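Local coordinates for putative sugar binding protein (PDB 6GT9) that binds galactose, and probably glucose, as the sugar-binding protein of a three-component sensing system linked to galactan utilization, at residues 29-34 with 59-64; 53-58 with 272-277. All blocks are in the same frame, centred on the assembly; numbering follows the deposited sequence.

Contact 1: 29-34 with 59-64; sequences EAYHFV and LGVDLE
The carbonyl O of Gly60 faces Ala30 CB at 3.9 Å, and a water donating to this O accepts from Tyr31 N; positive phi at Gly60 closes helix 43-59 in a Schellman motif. Val61 lays CB over one face of the Phe33 ring, with CG2 3.9 Å from Phe33 CD2. At Asp62 the strands begin to pair: its N donates to Tyr31 O at 2.9 Å, and its O accepts from Phe33 N. This is the parallel pairing of a beta-alpha-beta unit, helix 43-59 making the crossover and strand 62-65 forming an edge strand of its sheet. Asp62 CG stands anti to the backbone N (chi1 173°), and OD2 accepts from His32 ND1 at 3.0 Å; its anti lone pair meets the donor almost in the ring plane, though ring and carboxylate planes stand 88° apart. An alanine at His32 would probably leave OD2 without this donor and lose the weak bond from NE2 to Thr27 O. Leu63 points to the sheet face away from Asp62, the one Phe33 is on, with its CD1 4.0 Å from Phe33 CB. Glu64 N then donates to Phe33 O at 2.9 Å, nearly straight at 170°, while Glu64 OE2 comes within 3.9 Å of His32 CB.

Contact 2: 53-58 with 272-277; sequences KAAAKE and MGYKAV
Ala55 puts its methyl group straight into the surface of helix 269-284, between Tyr274 and Val277, and this is where the two helices pack most tightly. Its CB lies 3.4 Å from the backbone O of Tyr274 and 3.7 Å from Val277 CB. The same methyl sits over one face of the Tyr274 ring, 4.0 Å from the centroid and displaced toward CD1, a CH-pi contact. With only a methyl between the backbones here, the CA atoms of Ala55 and Tyr274 come within 5.0 Å of each other, and the short segment axes approach to 7.8 Å at a crossing angle of -36°. Val277 extends the apolar patch: its CG1, anti to the backbone N (chi1 171°), lies 3.9 Å from the backbone N of Ala56, with the Ala56 methyl just beyond. Ala52 and Leu59 of helix 43-59 also touch Val277.

The outer side is looser and more polar. Tyr274 has CG anti to its own backbone N, and the ring runs out past Ala54, whose CB is a distant 4.4 Å from CD1. Beyond it the exposed Glu58 brings its carboxylate to the ring edge, the two planes 74° apart. As modelled the hydroxyl donates to Glu58 OE1, but the separation is very short and Glu58 has two conformers, so the bond is doubtful in detail. Tyr274 OH also has a weak hydrogen bond with Lys278 NZ.

Both helices lie against the sheet face that carries Phe33 and Leu63. Helix 269-284 follows a crossing from strand 263-266 of the other lobe and leads to strand 292-294 of this one; such repeated crossings between two Rossmann-like lobes are typical of periplasmic sugar-binding proteins.

Contact 1 pairs the two strands of the beta-alpha-beta unit and contact 2 packs its connecting helix against helix 269-284, so their segments alternate along the chain; their centres lie about 10 Å apart. Leu63 is the main joint: its CB meets Ala56 CB at 3.6 Å, and its CD1 meets Val277 CG2 at 3.7 Å. At the helix end, Val61 N probably donates to Ala56 O, 3.0 Å away. None of these residues lines the galactose pocket, but the side chains of Leu63 and Val277 are each about 10 Å from that of Trp45, a galactose-binding residue near the start of helix 43-59.

Contact 1: 29-34 with 59-64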
loop_
_atom_site.group_PDB
_atom_site.type_symbol
_atom_site.label_atom_id
_atom_site.label_comp_id
_atom_site.label_asym_id
_atom_site.label_seq_id
_atom_site.Cartn_x
_atom_site.Cartn_y
_atom_site.Cartn_z
ATOM N N GLU A 29 2.724 25.056 -21.950
ATOM C CA GLU A 29 3.933 25.591 -21.330
ATOM C C GLU A 29 4.628 24.537 -20.486
ATOM O O GLU A 29 5.848 24.356 -20.572
ATOM C CB GLU A 29 3.587 26.798 -20.452
ATOM C CG GLU A 29 3.683 28.143 -21.135
ATOM C CD GLU A 29 2.822 29.215 -20.491
ATOM O OE1 GLU A 29 2.269 30.047 -21.241
ATOM O OE2 GLU A 29 2.697 29.226 -19.245
ATOM N N ALA A 30 3.862 23.831 -19.666
ATOM C CA ALA A 30 4.415 23.027 -18.588
ATOM C C ALA A 30 4.511 21.564 -18.990
ATOM O O ALA A 30 3.819 21.094 -19.896
ATOM C CB ALA A 30 3.554 23.167 -17.330
ATOM N N TYR A 31 5.391 20.844 -18.303
ATOM C CA TYR A 31 5.352 19.390 -18.354
ATOM C C TYR A 31 4.064 18.889 -17.709
ATOM O O TYR A 31 3.591 19.451 -16.722
ATOM C CB TYR A 31 6.560 18.792 -17.628
ATOM C CG TYR A 31 7.897 19.055 -18.308
ATOM C CD1 TYR A 31 8.205 18.447 -19.514
ATOM C CD2 TYR A 31 8.852 19.883 -17.728
ATOM C CE1 TYR A 31 9.418 18.665 -20.139
ATOM C CE2 TYR A 31 10.080 20.106 -18.353
ATOM C CZ TYR A 31 10.352 19.487 -19.558
ATOM O OH TYR A 31 11.555 19.685 -20.211
ATOM N N HIS A 32 3.514 17.808 -18.248
ATOM C CA HIS A 32 2.310 17.180 -17.707
ATOM C C HIS A 32 2.679 15.781 -17.226
ATOM O O HIS A 32 3.022 14.914 -18.039
ATOM C CB HIS A 32 1.201 17.124 -18.758
ATOM C CG HIS A 32 0.808 18.466 -19.310
ATOM N ND1 HIS A 32 0.072 19.386 -18.593
ATOM C CD2 HIS A 32 1.040 19.034 -20.517
ATOM C CE1 HIS A 32 -0.120 20.469 -19.328
ATOM N NE2 HIS A 32 0.454 20.278 -20.500
ATOM N N PHE A 33 2.625 15.570 -15.908
ATOM C CA PHE A 33 2.808 14.267 -15.283
ATOM C C PHE A 33 1.465 13.782 -14.754
ATOM O O PHE A 33 0.696 14.569 -14.194
ATOM C CB PHE A 33 3.784 14.308 -14.094
ATOM C CG PHE A 33 5.176 14.804 -14.426
ATOM C CD1 PHE A 33 5.608 14.937 -15.741
ATOM C CD2 PHE A 33 6.051 15.122 -13.397
ATOM C CE1 PHE A 33 6.894 15.397 -16.022
ATOM C CE2 PHE A 33 7.331 15.576 -13.670
ATOM C CZ PHE A 33 7.743 15.725 -14.992
ATOM N N VAL A 34 1.191 12.491 -14.906
ATOM C CA VAL A 34 -0.032 11.890 -14.388
ATOM C C VAL A 34 0.340 10.953 -13.248
ATOM O O VAL A 34 1.269 10.150 -13.376
ATOM C CB VAL A 34 -0.809 11.138 -15.480
ATOM C CG1 VAL A 34 -2.066 10.480 -14.870
ATOM C CG2 VAL A 34 -1.200 12.102 -16.626
ATOM N N LEU A 59 8.373 22.398 -8.684
ATOM C CA LEU A 59 9.025 22.271 -9.985
ATOM C C LEU A 59 8.302 23.017 -11.094
ATOM O O LEU A 59 8.835 23.114 -12.204
ATOM C CB LEU A 59 9.145 20.795 -10.385
ATOM C CG LEU A 59 10.012 19.874 -9.530
ATOM C CD1 LEU A 59 9.807 18.436 -9.963
ATOM C CD2 LEU A 59 11.465 20.240 -9.637
ATOM N N GLY A 60 7.109 23.535 -10.838
ATOM C CA GLY A 60 6.362 24.168 -11.902
ATOM C C GLY A 60 5.868 23.212 -12.961
ATOM O O GLY A 60 5.731 23.609 -14.122
ATOM N N VAL A 61 5.594 21.958 -12.599
ATOM C CA VAL A 61 5.002 21.011 -13.525
ATOM C C VAL A 61 3.529 20.853 -13.163
ATOM O O VAL A 61 3.096 21.158 -12.047
ATOM C CB VAL A 61 5.727 19.643 -13.528
ATOM C CG1 VAL A 61 7.264 19.822 -13.544
ATOM C CG2 VAL A 61 5.284 18.809 -12.372
ATOM N N ASP A 62 2.742 20.390 -14.135
ATOM C CA ASP A 62 1.322 20.117 -13.938
ATOM C C ASP A 62 1.161 18.644 -13.578
ATOM O O ASP A 62 1.481 17.758 -14.379
ATOM C CB ASP A 62 0.517 20.472 -15.192
ATOM C CG ASP A 62 -0.957 20.049 -15.096
ATOM O OD1 ASP A 62 -1.608 20.315 -14.060
ATOM O OD2 ASP A 62 -1.463 19.431 -16.057
ATOM N N LEU A 63 0.698 18.383 -12.369
ATOM C CA LEU A 63 0.467 17.022 -11.913
ATOM C C LEU A 63 -1.030 16.743 -11.926
ATOM O O LEU A 63 -1.790 17.391 -11.199
ATOM C CB LEU A 63 1.041 16.810 -10.518
ATOM C CG LEU A 63 0.863 15.346 -10.155
ATOM C CD1 LEU A 63 2.132 14.584 -10.442
ATOM C CD2 LEU A 63 0.440 15.231 -8.720
ATOM N N GLU A 64 -1.449 15.806 -12.773
ATOM C CA GLU A 64 -2.843 15.408 -12.898
ATOM C C GLU A 64 -3.044 14.115 -12.119
ATOM O O GLU A 64 -2.357 13.124 -12.389
ATOM C CB GLU A 64 -3.214 15.200 -14.361
ATOM C CG GLU A 64 -2.616 16.197 -15.342
ATOM C CD GLU A 64 -3.090 15.868 -16.745
ATOM O OE1 GLU A 64 -4.203 15.304 -16.809
ATOM O OE2 GLU A 64 -2.391 16.138 -17.756
HETATM O O HOH W 1 6.977 22.422 -16.356
#

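Contact 2: 53-58 with 272-277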
loop_
_atom_site.group_PDB
_atom_site.type_symbol
_atom_site.label_atom_id
_atom_site.label_comp_id
_atom_site.label_asym_id
_atom_site.label_seq_id
_atom_site.Cartn_x
_atom_site.Cartn_y
_atom_site.Cartn_z
ATOM N N LYS A 53 1.791 16.499 -5.440
ATOM C CA LYS A 53 1.379 17.853 -5.806
ATOM C C LYS A 53 2.358 18.903 -5.285
ATOM O O LYS A 53 2.616 19.913 -5.951
ATOM C CB LYS A 53 -0.033 18.117 -5.274
ATOM C CG LYS A 53 -1.161 17.531 -6.126
ATOM C CD LYS A 53 -1.400 18.386 -7.361
ATOM C CE LYS A 53 -2.878 18.528 -7.666
ATOM N NZ LYS A 53 -3.489 17.285 -8.191
ATOM N N ALA A 54 2.899 18.695 -4.088
ATOM C CA ALA A 54 3.859 19.641 -3.529
ATOM C C ALA A 54 5.167 19.649 -4.318
ATOM O O ALA A 54 5.751 20.714 -4.555
ATOM C CB ALA A 54 4.115 19.303 -2.057
ATOM N N ALA A 55 5.649 18.475 -4.730
ATOM C CA ALA A 55 6.824 18.436 -5.591
ATOM C C ALA A 55 6.538 19.125 -6.917
ATOM O O ALA A 55 7.382 19.859 -7.439
ATOM C CB ALA A 55 7.266 16.992 -5.826
ATOM N N ALA A 56 5.335 18.909 -7.458
ATOM C CA ALA A 56 4.956 19.495 -8.741
ATOM C C ALA A 56 4.910 21.017 -8.668
ATOM O O ALA A 56 5.350 21.704 -9.597
ATOM C CB ALA A 56 3.601 18.935 -9.173
ATOM N N LYS A 57 4.376 21.558 -7.569
ATOM C CA LYS A 57 4.335 23.005 -7.384
ATOM C C LYS A 57 5.741 23.588 -7.349
ATOM O O LYS A 57 6.027 24.584 -8.025
ATOM C CB LYS A 57 3.578 23.346 -6.099
ATOM C CG LYS A 57 3.414 24.839 -5.839
ATOM C CD LYS A 57 2.402 25.110 -4.720
ATOM C CE LYS A 57 1.078 25.618 -5.278
ATOM N NZ LYS A 57 0.141 26.117 -4.226
ATOM N N GLU A 58 6.631 22.966 -6.563
ATOM C CA GLU A 58 8.017 23.424 -6.490
ATOM C C GLU A 58 8.686 23.399 -7.862
ATOM O O GLU A 58 9.485 24.289 -8.190
ATOM C CB GLU A 58 8.798 22.564 -5.493
ATOM C CG GLU A 58 8.262 22.584 -4.059
ATOM C CD GLU A 58 9.020 21.632 -3.138
ATOM O OE1 GLU A 58 9.959 20.964 -3.618
ATOM O OE2 GLU A 58 8.685 21.546 -1.937
ATOM N N MET A 272 6.865 9.171 -0.993
ATOM C CA MET A 272 6.969 8.513 -2.294
ATOM C C MET A 272 6.321 9.352 -3.395
ATOM O O MET A 272 6.823 9.380 -4.527
ATOM C CB MET A 272 6.407 7.078 -2.265
ATOM C CG MET A 272 5.142 6.792 -1.510
ATOM S SD MET A 272 4.785 4.991 -1.456
ATOM C CE MET A 272 5.216 4.531 0.229
ATOM N N GLY A 273 5.244 10.077 -3.084
ATOM C CA GLY A 273 4.662 10.961 -4.084
ATOM C C GLY A 273 5.579 12.120 -4.432
ATOM O O GLY A 273 5.761 12.449 -5.610
ATOM N N TYR A 274 6.179 12.743 -3.412
ATOM C CA TYR A 274 7.139 13.827 -3.626
ATOM C C TYR A 274 8.355 13.342 -4.410
ATOM O O TYR A 274 8.772 13.968 -5.394
ATOM C CB TYR A 274 7.561 14.406 -2.270
ATOM C CG TYR A 274 8.426 15.648 -2.342
ATOM C CD1 TYR A 274 7.847 16.910 -2.400
ATOM C CD2 TYR A 274 9.825 15.560 -2.339
ATOM C CE1 TYR A 274 8.622 18.047 -2.456
ATOM C CE2 TYR A 274 10.610 16.700 -2.405
ATOM C CZ TYR A 274 9.998 17.936 -2.467
ATOM O OH TYR A 274 10.744 19.077 -2.524
ATOM N N LYS A 275 8.943 12.224 -3.985
ATOM C CA LYS A 275 10.143 11.735 -4.657
ATOM C C LYS A 275 9.838 11.200 -6.049
ATOM O O LYS A 275 10.674 11.322 -6.943
ATOM C CB LYS A 275 10.821 10.657 -3.811
ATOM C CG LYS A 275 11.597 11.221 -2.641
ATOM C CD LYS A 275 12.403 10.137 -1.943
ATOM C CE LYS A 275 13.395 10.753 -0.956
ATOM N NZ LYS A 275 14.366 9.740 -0.485
ATOM N N ALA A 276 8.659 10.606 -6.260
ATOM C CA ALA A 276 8.328 10.125 -7.599
ATOM C C ALA A 276 8.266 11.273 -8.605
ATOM O O ALA A 276 8.646 11.107 -9.765
ATOM C CB ALA A 276 7.000 9.374 -7.586
ATOM N N VAL A 277 7.744 12.427 -8.194
ATOM C CA VAL A 277 7.649 13.559 -9.107
ATOM C C VAL A 277 9.036 14.147 -9.354
ATOM O O VAL A 277 9.384 14.487 -10.487
ATOM C CB VAL A 277 6.675 14.615 -8.557
ATOM C CG1 VAL A 277 6.741 15.877 -9.395
ATOM C CG2 VAL A 277 5.224 14.073 -8.515
#